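Local coordinates for protein rubisco operon transcriptional regulator (Synechocystis sp., PDB 5Y2W) that probably represses transcription as a LysR-type regulator that coordinates carbon and nitrogen metabolism, its regulatory domain binding 2-phosphoglycolate, at residues 72-77 / 188-193. Numbering follows the deposited sequence.
Sequences IDLNYQ and YVANLA
Antiparallel pairing of N75-Q77 with V189-N191 joins the outermost strand 74-79 to strand 186-192 in the five-stranded mixed sheet of one lobe of the LysR regulatory domain, a periplasmic-binding-protein-like fold. The Y188 side chain lies about 9 Å from the bound 2-phosphoglycolate. N75 with N191 and Q77 with V189 form the hydrogen-bonded pairs; N75 N reaches N191 O at 2.8 Å and Q77 N reaches V189 O at 2.9 Å, each answered by a return bond. Beyond the strand end, A193 N binds D73 O at 2.8 Å and prolongs the pairing by one bond, while the D73 carboxylate lies against A193 CB. Between the two hydrogen-bonded pairs, Y76 and A190 form a non-hydrogen-bonded pair with their CA atoms 4.0 Å apart, and Y76 CB rests on A190 CB. With chi1 at 50°, Y76 CG sits between its backbone N and carbonyl carbon. The Y76 ring turns an edge to the face of Y188 in a T-shaped stack, planes 67° apart, with Y76 CE1 over that face near its rim. CD1 of Y76 comes within 3.5 Å of CD1 of Y188. An alanine in place of Y188 would probably leave the Y76 edge without its aromatic partner and that ring freer to turn. At the other end, L192 CD2 meets I72 CG2 at 3.9 Å and L74 CD2 at 4.1 Å, a small apolar cluster that M55 of helix 48-56 extends through I72 and L74. On the sheet face bearing Q77 and V189, both side chains touch M209 of helix 199-211. Strand 186-192 is bonded on its second edge too, Y188 to V65 and A190 to Y63. Main-chain bonds thus fix the register, while the Y76-Y188 stack and the L192 cluster pack opposite ends of the pairing.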
ATOM      1  N   ILE A  72      -6.528   4.734  24.061  1.00 68.96           N
ATOM      2  CA  ILE A  72      -7.141   5.972  23.587  1.00 61.54           C
ATOM      3  C   ILE A  72      -8.638   5.851  23.705  1.00 61.32           C
ATOM      4  O   ILE A  72      -9.204   4.783  23.402  1.00 56.78           O
ATOM      5  CB  ILE A  72      -6.756   6.289  22.142  1.00 65.77           C
ATOM      6  CG1 ILE A  72      -5.244   6.554  22.104  1.00 69.96           C
ATOM      7  CG2 ILE A  72      -7.579   7.455  21.622  1.00 55.85           C
ATOM      8  CD1 ILE A  72      -4.690   6.733  20.717  1.00 77.53           C
ATOM      9  N   ASP A  73      -9.258   6.941  24.162  1.00 53.83           N
ATOM     10  CA  ASP A  73     -10.697   6.985  24.405  1.00 59.76           C
ATOM     11  C   ASP A  73     -11.332   7.527  23.157  1.00 49.47           C
ATOM     12  O   ASP A  73     -11.078   8.639  22.780  1.00 53.62           O
ATOM     13  CB  ASP A  73     -11.066   7.869  25.633  1.00 62.89           C
ATOM     14  CG  ASP A  73     -12.587   7.871  25.944  1.00 67.53           C
ATOM     15  OD1 ASP A  73     -13.374   7.073  25.369  1.00 64.44           O
ATOM     16  OD2 ASP A  73     -13.006   8.687  26.786  1.00 74.69           O
ATOM     17  N   LEU A  74     -12.173   6.716  22.545  1.00 50.52           N
ATOM     18  CA  LEU A  74     -12.733   6.969  21.240  1.00 51.65           C
ATOM     19  C   LEU A  74     -14.225   6.840  21.252  1.00 53.80           C
ATOM     20  O   LEU A  74     -14.768   5.943  21.927  1.00 46.17           O
ATOM     21  CB  LEU A  74     -12.243   5.873  20.281  1.00 51.30           C
ATOM     22  CG  LEU A  74     -10.775   5.916  19.943  1.00 54.76           C
ATOM     23  CD1 LEU A  74     -10.372   4.708  19.098  1.00 56.27           C
ATOM     24  CD2 LEU A  74     -10.484   7.216  19.225  1.00 56.66           C
ATOM     25  N   ASN A  75     -14.892   7.685  20.473  1.00 53.28           N
ATOM     26  CA  ASN A  75     -16.195   7.304  20.011  1.00 52.66           C
ATOM     27  C   ASN A  75     -16.038   6.514  18.692  1.00 51.71           C
ATOM     28  O   ASN A  75     -15.130   6.800  17.934  1.00 42.90           O
ATOM     29  CB  ASN A  75     -17.051   8.521  19.755  1.00 58.85           C
ATOM     30  CG  ASN A  75     -18.513   8.172  19.717  1.00 72.02           C
ATOM     31  OD1 ASN A  75     -18.998   7.464  18.823  1.00 76.38           O
ATOM     32  ND2 ASN A  75     -19.223   8.624  20.721  1.00 84.21           N
ATOM     33  N   TYR A  76     -16.943   5.567  18.410  1.00 51.06           N
ATOM     34  CA  TYR A  76     -16.973   4.888  17.130  1.00 52.85           C
ATOM     35  C   TYR A  76     -18.184   4.064  16.814  1.00 52.71           C
ATOM     36  O   TYR A  76     -18.871   3.553  17.704  1.00 54.27           O
ATOM     37  CB  TYR A  76     -15.765   3.976  16.956  1.00 45.68           C
ATOM     38  CG  TYR A  76     -15.477   3.034  18.080  1.00 42.23           C
ATOM     39  CD1 TYR A  76     -15.976   1.750  18.086  1.00 44.78           C
ATOM     40  CD2 TYR A  76     -14.632   3.395  19.097  1.00 43.86           C
ATOM     41  CE1 TYR A  76     -15.643   0.855  19.105  1.00 43.81           C
ATOM     42  CE2 TYR A  76     -14.310   2.527  20.116  1.00 45.27           C
ATOM     43  CZ  TYR A  76     -14.808   1.245  20.110  1.00 41.94           C
ATOM     44  OH  TYR A  76     -14.486   0.418  21.161  1.00 41.09           O
ATOM     45  N   GLN A  77     -18.399   3.891  15.509  1.00 48.84           N
ATOM     46  CA  GLN A  77     -19.461   3.028  15.032  1.00 53.61           C
ATOM     47  C   GLN A  77     -18.941   2.023  14.039  1.00 47.75           C
ATOM     48  O   GLN A  77     -18.163   2.408  13.167  1.00 47.88           O
ATOM     49  CB  GLN A  77     -20.515   3.846  14.302  1.00 51.62           C
ATOM     50  CG  GLN A  77     -20.983   5.049  15.089  1.00 60.81           C
ATOM     51  CD  GLN A  77     -22.097   5.772  14.370  1.00 57.97           C
ATOM     52  OE1 GLN A  77     -23.121   5.182  14.068  1.00 51.41           O
ATOM     53  NE2 GLN A  77     -21.874   7.041  14.049  1.00 58.68           N
ATOM     54  N   TYR A 188     -14.528   0.168  11.898  1.00 40.11           N
ATOM     55  CA  TYR A 188     -15.173   1.184  12.684  1.00 41.03           C
ATOM     56  C   TYR A 188     -14.713   2.526  12.226  1.00 43.86           C
ATOM     57  O   TYR A 188     -13.538   2.699  11.903  1.00 41.61           O
ATOM     58  CB  TYR A 188     -14.772   1.069  14.136  1.00 40.60           C
ATOM     59  CG  TYR A 188     -15.206  -0.192  14.844  1.00 46.80           C
ATOM     60  CD1 TYR A 188     -16.510  -0.345  15.316  1.00 46.38           C
ATOM     61  CD2 TYR A 188     -14.288  -1.223  15.081  1.00 48.32           C
ATOM     62  CE1 TYR A 188     -16.892  -1.491  16.005  1.00 48.98           C
ATOM     63  CE2 TYR A 188     -14.658  -2.363  15.743  1.00 47.51           C
ATOM     64  CZ  TYR A 188     -15.957  -2.492  16.218  1.00 45.31           C
ATOM     65  OH  TYR A 188     -16.255  -3.643  16.879  1.00 41.05           O
ATOM     66  N   VAL A 189     -15.633   3.486  12.204  1.00 44.94           N
ATOM     67  CA  VAL A 189     -15.252   4.887  12.058  1.00 45.36           C
ATOM     68  C   VAL A 189     -15.326   5.569  13.446  1.00 48.45           C
ATOM     69  O   VAL A 189     -16.319   5.490  14.173  1.00 47.69           O
ATOM     70  CB  VAL A 189     -16.064   5.626  10.991  1.00 48.60           C
ATOM     71  CG1 VAL A 189     -17.544   5.469  11.240  1.00 50.82           C
ATOM     72  CG2 VAL A 189     -15.680   7.105  10.956  1.00 48.70           C
ATOM     73  N   ALA A 190     -14.208   6.187  13.786  1.00 45.89           N
ATOM     74  CA  ALA A 190     -13.904   6.599  15.119  1.00 51.58           C
ATOM     75  C   ALA A 190     -13.430   8.045  15.107  1.00 52.97           C
ATOM     76  O   ALA A 190     -12.971   8.534  14.079  1.00 53.18           O
ATOM     77  CB  ALA A 190     -12.828   5.697  15.719  1.00 49.84           C
ATOM     78  N   ASN A 191     -13.607   8.700  16.250  1.00 50.46           N
ATOM     79  CA  ASN A 191     -13.020   9.999  16.554  1.00 50.87           C
ATOM     80  C   ASN A 191     -12.675  10.050  18.038  1.00 46.02           C
ATOM     81  O   ASN A 191     -13.182   9.246  18.843  1.00 49.63           O
ATOM     82  CB  ASN A 191     -13.987  11.110  16.224  1.00 53.78           C
ATOM     83  CG  ASN A 191     -15.255  11.039  17.057  1.00 52.55           C
ATOM     84  OD1 ASN A 191     -15.364  11.683  18.086  1.00 60.40           O
ATOM     85  ND2 ASN A 191     -16.212  10.274  16.607  1.00 55.43           N
ATOM     86  N   LEU A 192     -11.759  10.937  18.388  1.00 50.82           N
ATOM     87  CA  LEU A 192     -11.324  11.099  19.796  1.00 54.88           C
ATOM     88  C   LEU A 192     -12.582  11.360  20.645  1.00 57.02           C
ATOM     89  O   LEU A 192     -13.447  12.153  20.237  1.00 50.34           O
ATOM     90  CB  LEU A 192     -10.282  12.237  19.930  1.00 57.37           C
ATOM     91  CG  LEU A 192      -8.884  12.022  19.261  1.00 57.05           C
ATOM     92  CD1 LEU A 192      -7.829  13.063  19.617  1.00 54.11           C
ATOM     93  CD2 LEU A 192      -8.299  10.648  19.574  1.00 59.98           C
ATOM     94  N   ALA A 193     -12.733  10.639  21.760  1.00 57.50           N
ATOM     95  CA  ALA A 193     -13.988  10.737  22.541  1.00 70.04           C
ATOM     96  C   ALA A 193     -14.205  12.189  22.988  1.00 68.07           C
ATOM     97  O   ALA A 193     -13.252  12.848  23.433  1.00 52.06           O
ATOM     98  CB  ALA A 193     -13.946   9.814  23.750  1.00 68.13           C
TER